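Local coordinates for protein peptide chain release factor subunit 1 (Aeropyrum pernix, PDB 3AGK) that probably directs termination of protein synthesis in response to the stop codons UAA, UAG and UGA, as a codon-specific translation release factor, at residues D196-S207 with E233-L244; M278-M286 with I343-E351. One frame throughout, in Å; residues are numbered along the deposited sequence.

Followed from the N terminus, the chain reaches interaction 1 in the second eRF1 domain and interaction 2 in the third. From helix 188-215 the chain runs through strand 219-226, and residues 233-244 return to that same helix, closing interaction 1 across 25 intervening residues. Interaction 2 opens only after this loop is closed: helix 277-294 is joined to the end of strand 341-345 and the turn behind it across 56 intervening residues. The two loops therefore stand in series, neither nesting nor crossing. The nearest atoms of the two contacts are about 17 Å apart, and each contact ties a helix to later elements of its own domain.

Interaction 1. Residues D196-S207 with E233-L244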
loop_
_atom_site.group_PDB
_atom_site.type_symbol
_atom_site.label_atom_id
_atom_site.label_comp_id
_atom_site.label_asym_id
_atom_site.label_seq_id
_atom_site.Cartn_x
_atom_site.Cartn_y
_atom_site.Cartn_z
ATOM N N ASP A 196 -20.921 24.634 4.204
ATOM C CA ASP A 196 -20.583 24.646 2.793
ATOM C C ASP A 196 -19.074 24.784 2.567
ATOM O O ASP A 196 -18.481 24.032 1.794
ATOM C CB ASP A 196 -21.323 25.775 2.079
ATOM C CG ASP A 196 -21.039 25.793 0.596
ATOM O OD1 ASP A 196 -20.324 26.706 0.148
ATOM O OD2 ASP A 196 -21.505 24.879 -0.120
ATOM N N GLU A 197 -18.455 25.744 3.240
ATOM C CA GLU A 197 -17.013 25.951 3.111
ATOM C C GLU A 197 -16.227 24.723 3.581
ATOM O O GLU A 197 -15.273 24.297 2.939
ATOM C CB GLU A 197 -16.571 27.176 3.915
ATOM C CG GLU A 197 -15.725 28.154 3.123
ATOM C CD GLU A 197 -16.514 28.833 2.016
ATOM O OE1 GLU A 197 -16.073 28.769 0.842
ATOM O OE2 GLU A 197 -17.575 29.424 2.320
ATOM N N PHE A 198 -16.618 24.168 4.720
ATOM C CA PHE A 198 -15.979 22.948 5.199
ATOM C C PHE A 198 -16.118 21.778 4.181
ATOM O O PHE A 198 -15.155 21.047 3.917
ATOM C CB PHE A 198 -16.484 22.554 6.602
ATOM C CG PHE A 198 -15.823 21.313 7.145
ATOM C CD1 PHE A 198 -14.479 21.336 7.520
ATOM C CD2 PHE A 198 -16.534 20.105 7.238
ATOM C CE1 PHE A 198 -13.861 20.194 7.996
ATOM C CE2 PHE A 198 -15.930 18.946 7.720
ATOM C CZ PHE A 198 -14.588 18.984 8.095
ATOM N N PHE A 199 -17.300 21.623 3.589
ATOM C CA PHE A 199 -17.521 20.542 2.623
ATOM C C PHE A 199 -16.663 20.702 1.387
ATOM O O PHE A 199 -16.264 19.710 0.783
ATOM C CB PHE A 199 -18.993 20.436 2.224
ATOM C CG PHE A 199 -19.850 19.780 3.263
ATOM C CD1 PHE A 199 -19.268 19.189 4.395
ATOM C CD2 PHE A 199 -21.229 19.751 3.124
ATOM C CE1 PHE A 199 -20.055 18.586 5.367
ATOM C CE2 PHE A 199 -22.029 19.146 4.097
ATOM C CZ PHE A 199 -21.432 18.552 5.222
ATOM N N LYS A 200 -16.385 21.949 1.007
ATOM C CA LYS A 200 -15.495 22.210 -0.118
ATOM C C LYS A 200 -14.060 21.849 0.226
ATOM O O LYS A 200 -13.348 21.300 -0.605
ATOM C CB LYS A 200 -15.576 23.677 -0.582
ATOM C CG LYS A 200 -16.771 23.968 -1.495
ATOM C CD LYS A 200 -17.090 25.477 -1.587
ATOM C CE LYS A 200 -18.394 25.694 -2.355
ATOM N NZ LYS A 200 -18.797 27.125 -2.472
ATOM N N LYS A 201 -13.634 22.191 1.438
ATOM C CA LYS A 201 -12.327 21.772 1.932
ATOM C C LYS A 201 -12.211 20.225 1.920
ATOM O O LYS A 201 -11.252 19.676 1.397
ATOM C CB LYS A 201 -12.101 22.322 3.342
ATOM C CG LYS A 201 -10.661 22.255 3.841
ATOM C CD LYS A 201 -10.565 22.659 5.322
ATOM C CE LYS A 201 -11.577 23.757 5.676
ATOM N NZ LYS A 201 -11.756 23.962 7.159
ATOM N N VAL A 202 -13.196 19.536 2.492
ATOM C CA VAL A 202 -13.213 18.073 2.497
ATOM C C VAL A 202 -13.189 17.537 1.071
ATOM O O VAL A 202 -12.396 16.647 0.744
ATOM C CB VAL A 202 -14.447 17.535 3.242
ATOM C CG1 VAL A 202 -14.475 15.964 3.262
ATOM C CG2 VAL A 202 -14.470 18.103 4.657
ATOM N N GLY A 203 -14.049 18.096 0.222
ATOM C CA GLY A 203 -14.102 17.716 -1.180
ATOM C C GLY A 203 -12.774 17.857 -1.895
ATOM O O GLY A 203 -12.322 16.931 -2.577
ATOM N N GLU A 204 -12.147 19.025 -1.743
ATOM C CA GLU A 204 -10.821 19.268 -2.311
ATOM C C GLU A 204 -9.735 18.345 -1.755
ATOM O O GLU A 204 -8.932 17.786 -2.502
ATOM C CB GLU A 204 -10.410 20.719 -2.082
ATOM C CG GLU A 204 -11.036 21.682 -3.064
ATOM C CD GLU A 204 -10.773 23.133 -2.683
ATOM O OE1 GLU A 204 -9.883 23.355 -1.830
ATOM O OE2 GLU A 204 -11.470 24.028 -3.220
ATOM N N GLU A 205 -9.702 18.214 -0.436
ATOM C CA GLU A 205 -8.763 17.324 0.210
ATOM C C GLU A 205 -8.931 15.880 -0.318
ATOM O O GLU A 205 -7.966 15.258 -0.752
ATOM C CB GLU A 205 -8.975 17.369 1.717
ATOM C CG GLU A 205 -7.836 16.785 2.479
ATOM C CD GLU A 205 -6.541 17.518 2.196
ATOM O OE1 GLU A 205 -5.740 17.013 1.374
ATOM O OE2 GLU A 205 -6.339 18.605 2.788
ATOM N N ALA A 206 -10.163 15.371 -0.299
ATOM C CA ALA A 206 -10.444 14.020 -0.788
ATOM C C ALA A 206 -9.985 13.858 -2.233
ATOM O O ALA A 206 -9.277 12.909 -2.570
ATOM C CB ALA A 206 -11.931 13.708 -0.665
ATOM N N SER A 207 -10.389 14.799 -3.081
ATOM C CA SER A 207 -10.013 14.769 -4.492
ATOM C C SER A 207 -8.495 14.782 -4.740
ATOM O O SER A 207 -7.990 14.039 -5.599
ATOM C CB SER A 207 -10.704 15.906 -5.256
ATOM O OG SER A 207 -12.123 15.757 -5.229
ATOM N N GLU A 233 -25.828 15.285 2.233
ATOM C CA GLU A 233 -25.601 16.639 1.742
ATOM C C GLU A 233 -24.274 16.696 0.988
ATOM O O GLU A 233 -24.193 17.237 -0.115
ATOM C CB GLU A 233 -25.643 17.654 2.902
ATOM C CG GLU A 233 -27.016 17.698 3.612
ATOM C CD GLU A 233 -27.096 18.661 4.817
ATOM O OE1 GLU A 233 -26.055 19.018 5.415
ATOM O OE2 GLU A 233 -28.231 19.045 5.175
ATOM N N PHE A 234 -23.243 16.099 1.566
ATOM C CA PHE A 234 -21.912 16.133 0.963
ATOM C C PHE A 234 -21.915 15.512 -0.428
ATOM O O PHE A 234 -21.287 16.026 -1.357
ATOM C CB PHE A 234 -20.918 15.377 1.848
ATOM C CG PHE A 234 -19.531 15.332 1.289
ATOM C CD1 PHE A 234 -18.706 16.459 1.345
ATOM C CD2 PHE A 234 -19.043 14.164 0.715
ATOM C CE1 PHE A 234 -17.413 16.430 0.832
ATOM C CE2 PHE A 234 -17.761 14.118 0.206
ATOM C CZ PHE A 234 -16.939 15.258 0.263
ATOM N N VAL A 235 -22.619 14.392 -0.563
ATOM C CA VAL A 235 -22.650 13.677 -1.825
ATOM C C VAL A 235 -23.514 14.374 -2.875
ATOM O O VAL A 235 -23.191 14.393 -4.059
ATOM C CB VAL A 235 -23.092 12.202 -1.629
ATOM C CG1 VAL A 235 -23.600 11.637 -2.906
ATOM C CG2 VAL A 235 -21.910 11.387 -1.138
ATOM N N GLU A 236 -24.600 14.983 -2.444
ATOM C CA GLU A 236 -25.475 15.654 -3.400
ATOM C C GLU A 236 -24.905 16.966 -3.964
ATOM O O GLU A 236 -25.288 17.390 -5.049
ATOM C CB GLU A 236 -26.841 15.893 -2.773
ATOM C CG GLU A 236 -27.571 14.610 -2.436
ATOM C CD GLU A 236 -28.907 14.871 -1.766
ATOM O OE1 GLU A 236 -29.079 15.973 -1.191
ATOM O OE2 GLU A 236 -29.777 13.975 -1.814
ATOM N N GLY A 237 -24.001 17.603 -3.225
ATOM C CA GLY A 237 -23.385 18.843 -3.665
ATOM C C GLY A 237 -22.241 18.603 -4.638
ATOM O O GLY A 237 -22.051 17.482 -5.106
ATOM N N ASN A 238 -21.480 19.659 -4.931
ATOM C CA ASN A 238 -20.404 19.610 -5.922
ATOM C C ASN A 238 -19.041 19.305 -5.327
ATOM O O ASN A 238 -18.020 19.327 -6.026
ATOM C CB ASN A 238 -20.332 20.941 -6.681
ATOM C CG ASN A 238 -21.279 20.981 -7.845
ATOM O OD1 ASN A 238 -21.875 19.954 -8.199
ATOM N ND2 ASN A 238 -21.438 22.163 -8.457
ATOM N N TYR A 239 -19.029 19.025 -4.032
ATOM C CA TYR A 239 -17.777 18.915 -3.290
ATOM C C TYR A 239 -16.813 17.883 -3.847
ATOM O O TYR A 239 -15.612 18.148 -3.996
ATOM C CB TYR A 239 -18.088 18.662 -1.816
ATOM C CG TYR A 239 -19.140 19.648 -1.337
ATOM C CD1 TYR A 239 -20.425 19.232 -1.015
ATOM C CD2 TYR A 239 -18.855 21.017 -1.272
ATOM C CE1 TYR A 239 -21.397 20.154 -0.609
ATOM C CE2 TYR A 239 -19.812 21.940 -0.852
ATOM C CZ TYR A 239 -21.078 21.503 -0.531
ATOM O OH TYR A 239 -22.027 22.398 -0.123
ATOM N N LEU A 240 -17.341 16.713 -4.164
ATOM C CA LEU A 240 -16.511 15.594 -4.575
ATOM C C LEU A 240 -16.262 15.641 -6.080
ATOM O O LEU A 240 -17.207 15.725 -6.867
ATOM C CB LEU A 240 -17.206 14.295 -4.191
ATOM C CG LEU A 240 -16.340 13.069 -3.923
ATOM C CD1 LEU A 240 -15.296 13.383 -2.863
ATOM C CD2 LEU A 240 -17.218 11.881 -3.509
ATOM N N ASP A 241 -14.991 15.606 -6.478
ATOM C CA ASP A 241 -14.633 15.511 -7.895
ATOM C C ASP A 241 -15.459 14.427 -8.604
ATOM O O ASP A 241 -15.659 13.340 -8.071
ATOM C CB ASP A 241 -13.134 15.220 -8.063
ATOM C CG ASP A 241 -12.697 15.196 -9.534
ATOM O OD1 ASP A 241 -11.921 16.083 -9.937
ATOM O OD2 ASP A 241 -13.123 14.296 -10.290
ATOM N N TYR A 242 -15.920 14.736 -9.813
ATOM C CA TYR A 242 -16.742 13.821 -10.594
ATOM C C TYR A 242 -16.090 12.455 -10.853
ATOM O O TYR A 242 -16.795 11.444 -10.924
ATOM C CB TYR A 242 -17.145 14.461 -11.929
ATOM C CG TYR A 242 -16.024 14.518 -12.949
ATOM C CD1 TYR A 242 -15.084 15.545 -12.926
ATOM C CD2 TYR A 242 -15.915 13.556 -13.944
ATOM C CE1 TYR A 242 -14.056 15.605 -13.867
ATOM C CE2 TYR A 242 -14.895 13.606 -14.888
ATOM C CZ TYR A 242 -13.967 14.631 -14.842
ATOM O OH TYR A 242 -12.957 14.683 -15.775
ATOM N N ARG A 243 -14.762 12.415 -11.009
ATOM C CA ARG A 243 -14.070 11.125 -11.156
ATOM C C ARG A 243 -14.306 10.229 -9.954
ATOM O O ARG A 243 -14.354 9.009 -10.094
ATOM C CB ARG A 243 -12.568 11.287 -11.377
ATOM C CG ARG A 243 -12.214 11.894 -12.710
ATOM C CD ARG A 243 -11.718 13.295 -12.512
ATOM N NE ARG A 243 -10.311 13.426 -12.847
ATOM C CZ ARG A 243 -9.593 14.507 -12.576
ATOM N NH1 ARG A 243 -8.312 14.564 -12.912
ATOM N NH2 ARG A 243 -10.158 15.527 -11.957
ATOM N N LEU A 244 -14.445 10.831 -8.772
ATOM C CA LEU A 244 -14.729 10.047 -7.575
ATOM C C LEU A 244 -16.226 9.754 -7.459
ATOM O O LEU A 244 -16.642 8.674 -7.013
ATOM C CB LEU A 244 -14.235 10.775 -6.331
ATOM C CG LEU A 244 -12.727 11.017 -6.251
ATOM C CD1 LEU A 244 -12.358 11.546 -4.874
ATOM C CD2 LEU A 244 -11.976 9.731 -6.543
HETATM O O HOH W 1 -14.956 20.941 -2.883
#
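An aromatic cluster of Phe-199, Phe-234 and Tyr-239 seats the end of helix 230-236 and the loop that follows it on helix 188-215 of the second eRF1 domain. Phe-199 touches both other rings. Its CB stands over the middle of the Tyr-239 face, 3.4 Å from the ring centroid in a CH-pi contact, while its ring turns an edge to the same face, the planes at 70°. Phe-234 in turn points its edge at the face of Phe-199, a T-shaped pair with centroids 5.7 Å apart; both phenylalanines also touch Val-148 of strand 142-149.

At the far end of the tyrosine, OH donates to Asp-196 OD2 at 2.5 Å. It meets OD2 on its anti side, 22° out of the carboxylate plane, while OD1 is held by Lys-200 NZ at 3.1 Å. Asp-196 CG, trans to the backbone N (chi1 -178°), sends the carboxylate to this hydroxyl. A leucine in place of Tyr-239 would probably leave Asp-196 OD2 without this donor and strip Phe-199 CB of its aromatic cover.

Further along the helix, Gly-203 has no side chain to hold the loop off, and its CA comes within 3.2 Å of Tyr-239 O in a CA-H...O contact. One water donates to both Tyr-239 O and Lys-200 O. Ser-207 OG accepts from Asp-241 N at 3.1 Å and itself donates to Gly-203 O, opposite Ser-207 N.

Interaction 2. Residues M278-M286 with I343-E351; sequences MYRDAVNAM and IVVPESLAE
Ile-343 lies against Ala-282 and Ala-285, two small residues one helical turn apart that let the strand come close. Its CG2 meets Ala-282 CA at 3.7 Å, and CG1 touches Ala-285 CB at 3.9 Å. With CG1 beside the backbone N and CG2 anti to it (chi1 -60°), the two branches are shared out between the two alanines, and CD1 reaches on toward the backbone of Asp-281.

A second patch is built on Leu-349, whose CD2 touches both Tyr-279 CE2, at 4.0 Å, and Val-283 CG2, at 4.1 Å, from one side. The third is Met-286: a bend at chi2 (-64°) carries its methyl CE to Val-345 CG2, 3.8 Å away, roughly at right angles to the valine, while SD meets Glu-351 CB at 4.1 Å, the two side chains running past each other in opposite directions. A water at the edge of the Tyr-279 ring bonds OH and donates weakly to Ser-348 O.

Outside this shell, a type I turn from Pro-346 to Leu-349 brings the leucine back over the helix. Leu-320 of strand 316-322 backs Ala-285, Ile-343 and Val-345, and Phe-355 covers Met-286. Segment 278-286 of helix 277-294 crosses strand residues 343-345 at 83°; strand 341-345 is an outermost strand of the mixed sheet within this chain, in the helix-on-sheet layering of the third eRF1 domain, an alpha/beta fold of the Pelota clan.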
loop_
_atom_site.group_PDB
_atom_site.type_symbol
_atom_site.label_atom_id
_atom_site.label_comp_id
_atom_site.label_asym_id
_atom_site.label_seq_id
_atom_site.Cartn_x
_atom_site.Cartn_y
_atom_site.Cartn_z
ATOM N N MET A 278 -11.720 -8.887 1.959
ATOM C CA MET A 278 -10.495 -9.383 2.542
ATOM C C MET A 278 -10.264 -8.786 3.938
ATOM O O MET A 278 -9.841 -9.484 4.862
ATOM C CB MET A 278 -9.326 -9.102 1.616
ATOM C CG MET A 278 -8.034 -9.714 2.068
ATOM S SD MET A 278 -6.729 -9.499 0.838
ATOM C CE MET A 278 -5.301 -9.442 1.908
ATOM N N TYR A 279 -10.575 -7.501 4.085
ATOM C CA TYR A 279 -10.460 -6.810 5.365
ATOM C C TYR A 279 -11.508 -7.316 6.360
ATOM O O TYR A 279 -11.190 -7.590 7.518
ATOM C CB TYR A 279 -10.594 -5.280 5.171
ATOM C CG TYR A 279 -10.420 -4.517 6.464
ATOM C CD1 TYR A 279 -11.513 -4.212 7.256
ATOM C CD2 TYR A 279 -9.163 -4.172 6.921
ATOM C CE1 TYR A 279 -11.368 -3.539 8.448
ATOM C CE2 TYR A 279 -9.002 -3.504 8.123
ATOM C CZ TYR A 279 -10.116 -3.191 8.887
ATOM O OH TYR A 279 -9.981 -2.529 10.095
ATOM N N ARG A 280 -12.758 -7.430 5.918
ATOM C CA ARG A 280 -13.792 -7.974 6.785
ATOM C C ARG A 280 -13.420 -9.401 7.240
ATOM O O ARG A 280 -13.647 -9.776 8.390
ATOM C CB ARG A 280 -15.156 -7.988 6.092
ATOM C CG ARG A 280 -15.893 -6.638 6.015
ATOM C CD ARG A 280 -17.383 -6.878 5.698
ATOM N NE ARG A 280 -17.822 -6.180 4.500
ATOM C CZ ARG A 280 -17.454 -6.507 3.267
ATOM N NH1 ARG A 280 -16.623 -7.515 3.081
ATOM N NH2 ARG A 280 -17.899 -5.820 2.226
ATOM N N ASP A 281 -12.836 -10.190 6.345
ATOM C CA ASP A 281 -12.434 -11.550 6.713
ATOM C C ASP A 281 -11.417 -11.542 7.843
ATOM O O ASP A 281 -11.539 -12.302 8.805
ATOM C CB ASP A 281 -11.883 -12.298 5.503
ATOM C CG ASP A 281 -12.967 -12.656 4.495
ATOM O OD1 ASP A 281 -14.179 -12.622 4.848
ATOM O OD2 ASP A 281 -12.601 -12.966 3.343
ATOM N N ALA A 282 -10.430 -10.653 7.741
ATOM C CA ALA A 282 -9.393 -10.571 8.757
ATOM C C ALA A 282 -10.002 -10.143 10.092
ATOM O O ALA A 282 -9.727 -10.746 11.123
ATOM C CB ALA A 282 -8.285 -9.611 8.326
ATOM N N VAL A 283 -10.846 -9.115 10.060
ATOM C CA VAL A 283 -11.513 -8.637 11.264
ATOM C C VAL A 283 -12.443 -9.703 11.854
ATOM O O VAL A 283 -12.405 -9.984 13.055
ATOM C CB VAL A 283 -12.323 -7.332 11.000
ATOM C CG1 VAL A 283 -13.248 -7.036 12.162
ATOM C CG2 VAL A 283 -11.386 -6.138 10.754
ATOM N N ASN A 284 -13.294 -10.294 11.021
ATOM C CA ASN A 284 -14.178 -11.342 11.526
ATOM C C ASN A 284 -13.414 -12.519 12.133
ATOM O O ASN A 284 -13.839 -13.083 13.141
ATOM C CB ASN A 284 -15.131 -11.821 10.445
ATOM C CG ASN A 284 -16.128 -10.767 10.067
ATOM O OD1 ASN A 284 -16.430 -9.871 10.863
ATOM N ND2 ASN A 284 -16.638 -10.849 8.850
ATOM N N ALA A 285 -12.277 -12.869 11.540
ATOM C CA ALA A 285 -11.490 -13.980 12.053
ATOM C C ALA A 285 -10.966 -13.640 13.446
ATOM O O ALA A 285 -11.083 -14.447 14.374
ATOM C CB ALA A 285 -10.351 -14.329 11.104
ATOM N N MET A 286 -10.403 -12.444 13.592
ATOM C CA MET A 286 -9.906 -11.979 14.894
ATOM C C MET A 286 -10.980 -11.995 15.984
ATOM O O MET A 286 -10.737 -12.429 17.108
ATOM C CB MET A 286 -9.339 -10.573 14.777
ATOM C CG MET A 286 -7.841 -10.530 14.776
ATOM S SD MET A 286 -7.065 -11.088 16.310
ATOM C CE MET A 286 -5.489 -11.503 15.602
ATOM N N ILE A 343 -5.410 -16.507 7.371
ATOM C CA ILE A 343 -5.656 -15.084 7.543
ATOM C C ILE A 343 -4.351 -14.442 8.027
ATOM O O ILE A 343 -3.878 -14.711 9.141
ATOM C CB ILE A 343 -6.758 -14.818 8.598
ATOM C CG1 ILE A 343 -8.088 -15.463 8.189
ATOM C CG2 ILE A 343 -6.910 -13.310 8.862
ATOM C CD1 ILE A 343 -8.779 -14.808 6.991
ATOM N N VAL A 344 -3.747 -13.621 7.183
ATOM C CA VAL A 344 -2.584 -12.868 7.625
ATOM C C VAL A 344 -3.035 -11.612 8.365
ATOM O O VAL A 344 -3.784 -10.804 7.829
ATOM C CB VAL A 344 -1.647 -12.492 6.465
ATOM C CG1 VAL A 344 -0.414 -11.793 7.008
ATOM C CG2 VAL A 344 -1.249 -13.726 5.685
ATOM N N VAL A 345 -2.579 -11.460 9.601
ATOM C CA VAL A 345 -2.966 -10.324 10.422
ATOM C C VAL A 345 -2.003 -9.154 10.231
ATOM O O VAL A 345 -0.836 -9.230 10.621
ATOM C CB VAL A 345 -3.041 -10.698 11.908
ATOM C CG1 VAL A 345 -3.329 -9.453 12.763
ATOM C CG2 VAL A 345 -4.090 -11.797 12.124
ATOM N N PRO A 346 -2.492 -8.058 9.622
ATOM C CA PRO A 346 -1.578 -6.943 9.363
ATOM C C PRO A 346 -1.233 -6.234 10.666
ATOM O O PRO A 346 -2.016 -6.269 11.619
ATOM C CB PRO A 346 -2.397 -6.032 8.442
ATOM C CG PRO A 346 -3.821 -6.293 8.841
ATOM C CD PRO A 346 -3.868 -7.758 9.176
ATOM N N GLU A 347 -0.062 -5.608 10.695
ATOM C CA GLU A 347 0.425 -4.880 11.861
ATOM C C GLU A 347 -0.530 -3.746 12.239
ATOM O O GLU A 347 -0.586 -3.321 13.398
ATOM C CB GLU A 347 1.813 -4.320 11.552
ATOM C CG GLU A 347 2.642 -3.944 12.760
ATOM C CD GLU A 347 3.621 -2.822 12.450
ATOM O OE1 GLU A 347 3.237 -1.893 11.709
ATOM O OE2 GLU A 347 4.768 -2.867 12.948
ATOM N N SER A 348 -1.284 -3.267 11.248
ATOM C CA SER A 348 -2.208 -2.140 11.422
ATOM C C SER A 348 -3.579 -2.546 11.967
ATOM O O SER A 348 -4.395 -1.697 12.336
ATOM C CB SER A 348 -2.382 -1.400 10.097
ATOM O OG SER A 348 -2.569 -2.304 9.023
ATOM N N LEU A 349 -3.845 -3.845 11.992
ATOM C CA LEU A 349 -5.091 -4.332 12.555
ATOM C C LEU A 349 -5.150 -3.947 14.037
ATOM O O LEU A 349 -4.134 -3.989 14.748
ATOM C CB LEU A 349 -5.179 -5.844 12.359
ATOM C CG LEU A 349 -6.543 -6.473 12.110
ATOM C CD1 LEU A 349 -7.357 -6.388 13.368
ATOM C CD2 LEU A 349 -7.268 -5.813 10.925
ATOM N N ALA A 350 -6.329 -3.555 14.503
ATOM C CA ALA A 350 -6.453 -3.013 15.857
ATOM C C ALA A 350 -5.878 -3.946 16.934
ATOM O O ALA A 350 -5.127 -3.506 17.813
ATOM C CB ALA A 350 -7.903 -2.683 16.160
ATOM N N GLU A 351 -6.235 -5.229 16.859
ATOM C CA GLU A 351 -5.783 -6.206 17.837
ATOM C C GLU A 351 -4.426 -6.784 17.473
ATOM O O GLU A 351 -3.939 -7.675 18.168
ATOM C CB GLU A 351 -6.780 -7.362 17.971
ATOM C CG GLU A 351 -8.203 -6.950 18.285
ATOM C CD GLU A 351 -8.952 -6.454 17.052
ATOM O OE1 GLU A 351 -10.202 -6.439 17.079
ATOM O OE2 GLU A 351 -8.296 -6.091 16.052
HETATM O O HOH W 2 -7.238 -1.750 10.618
#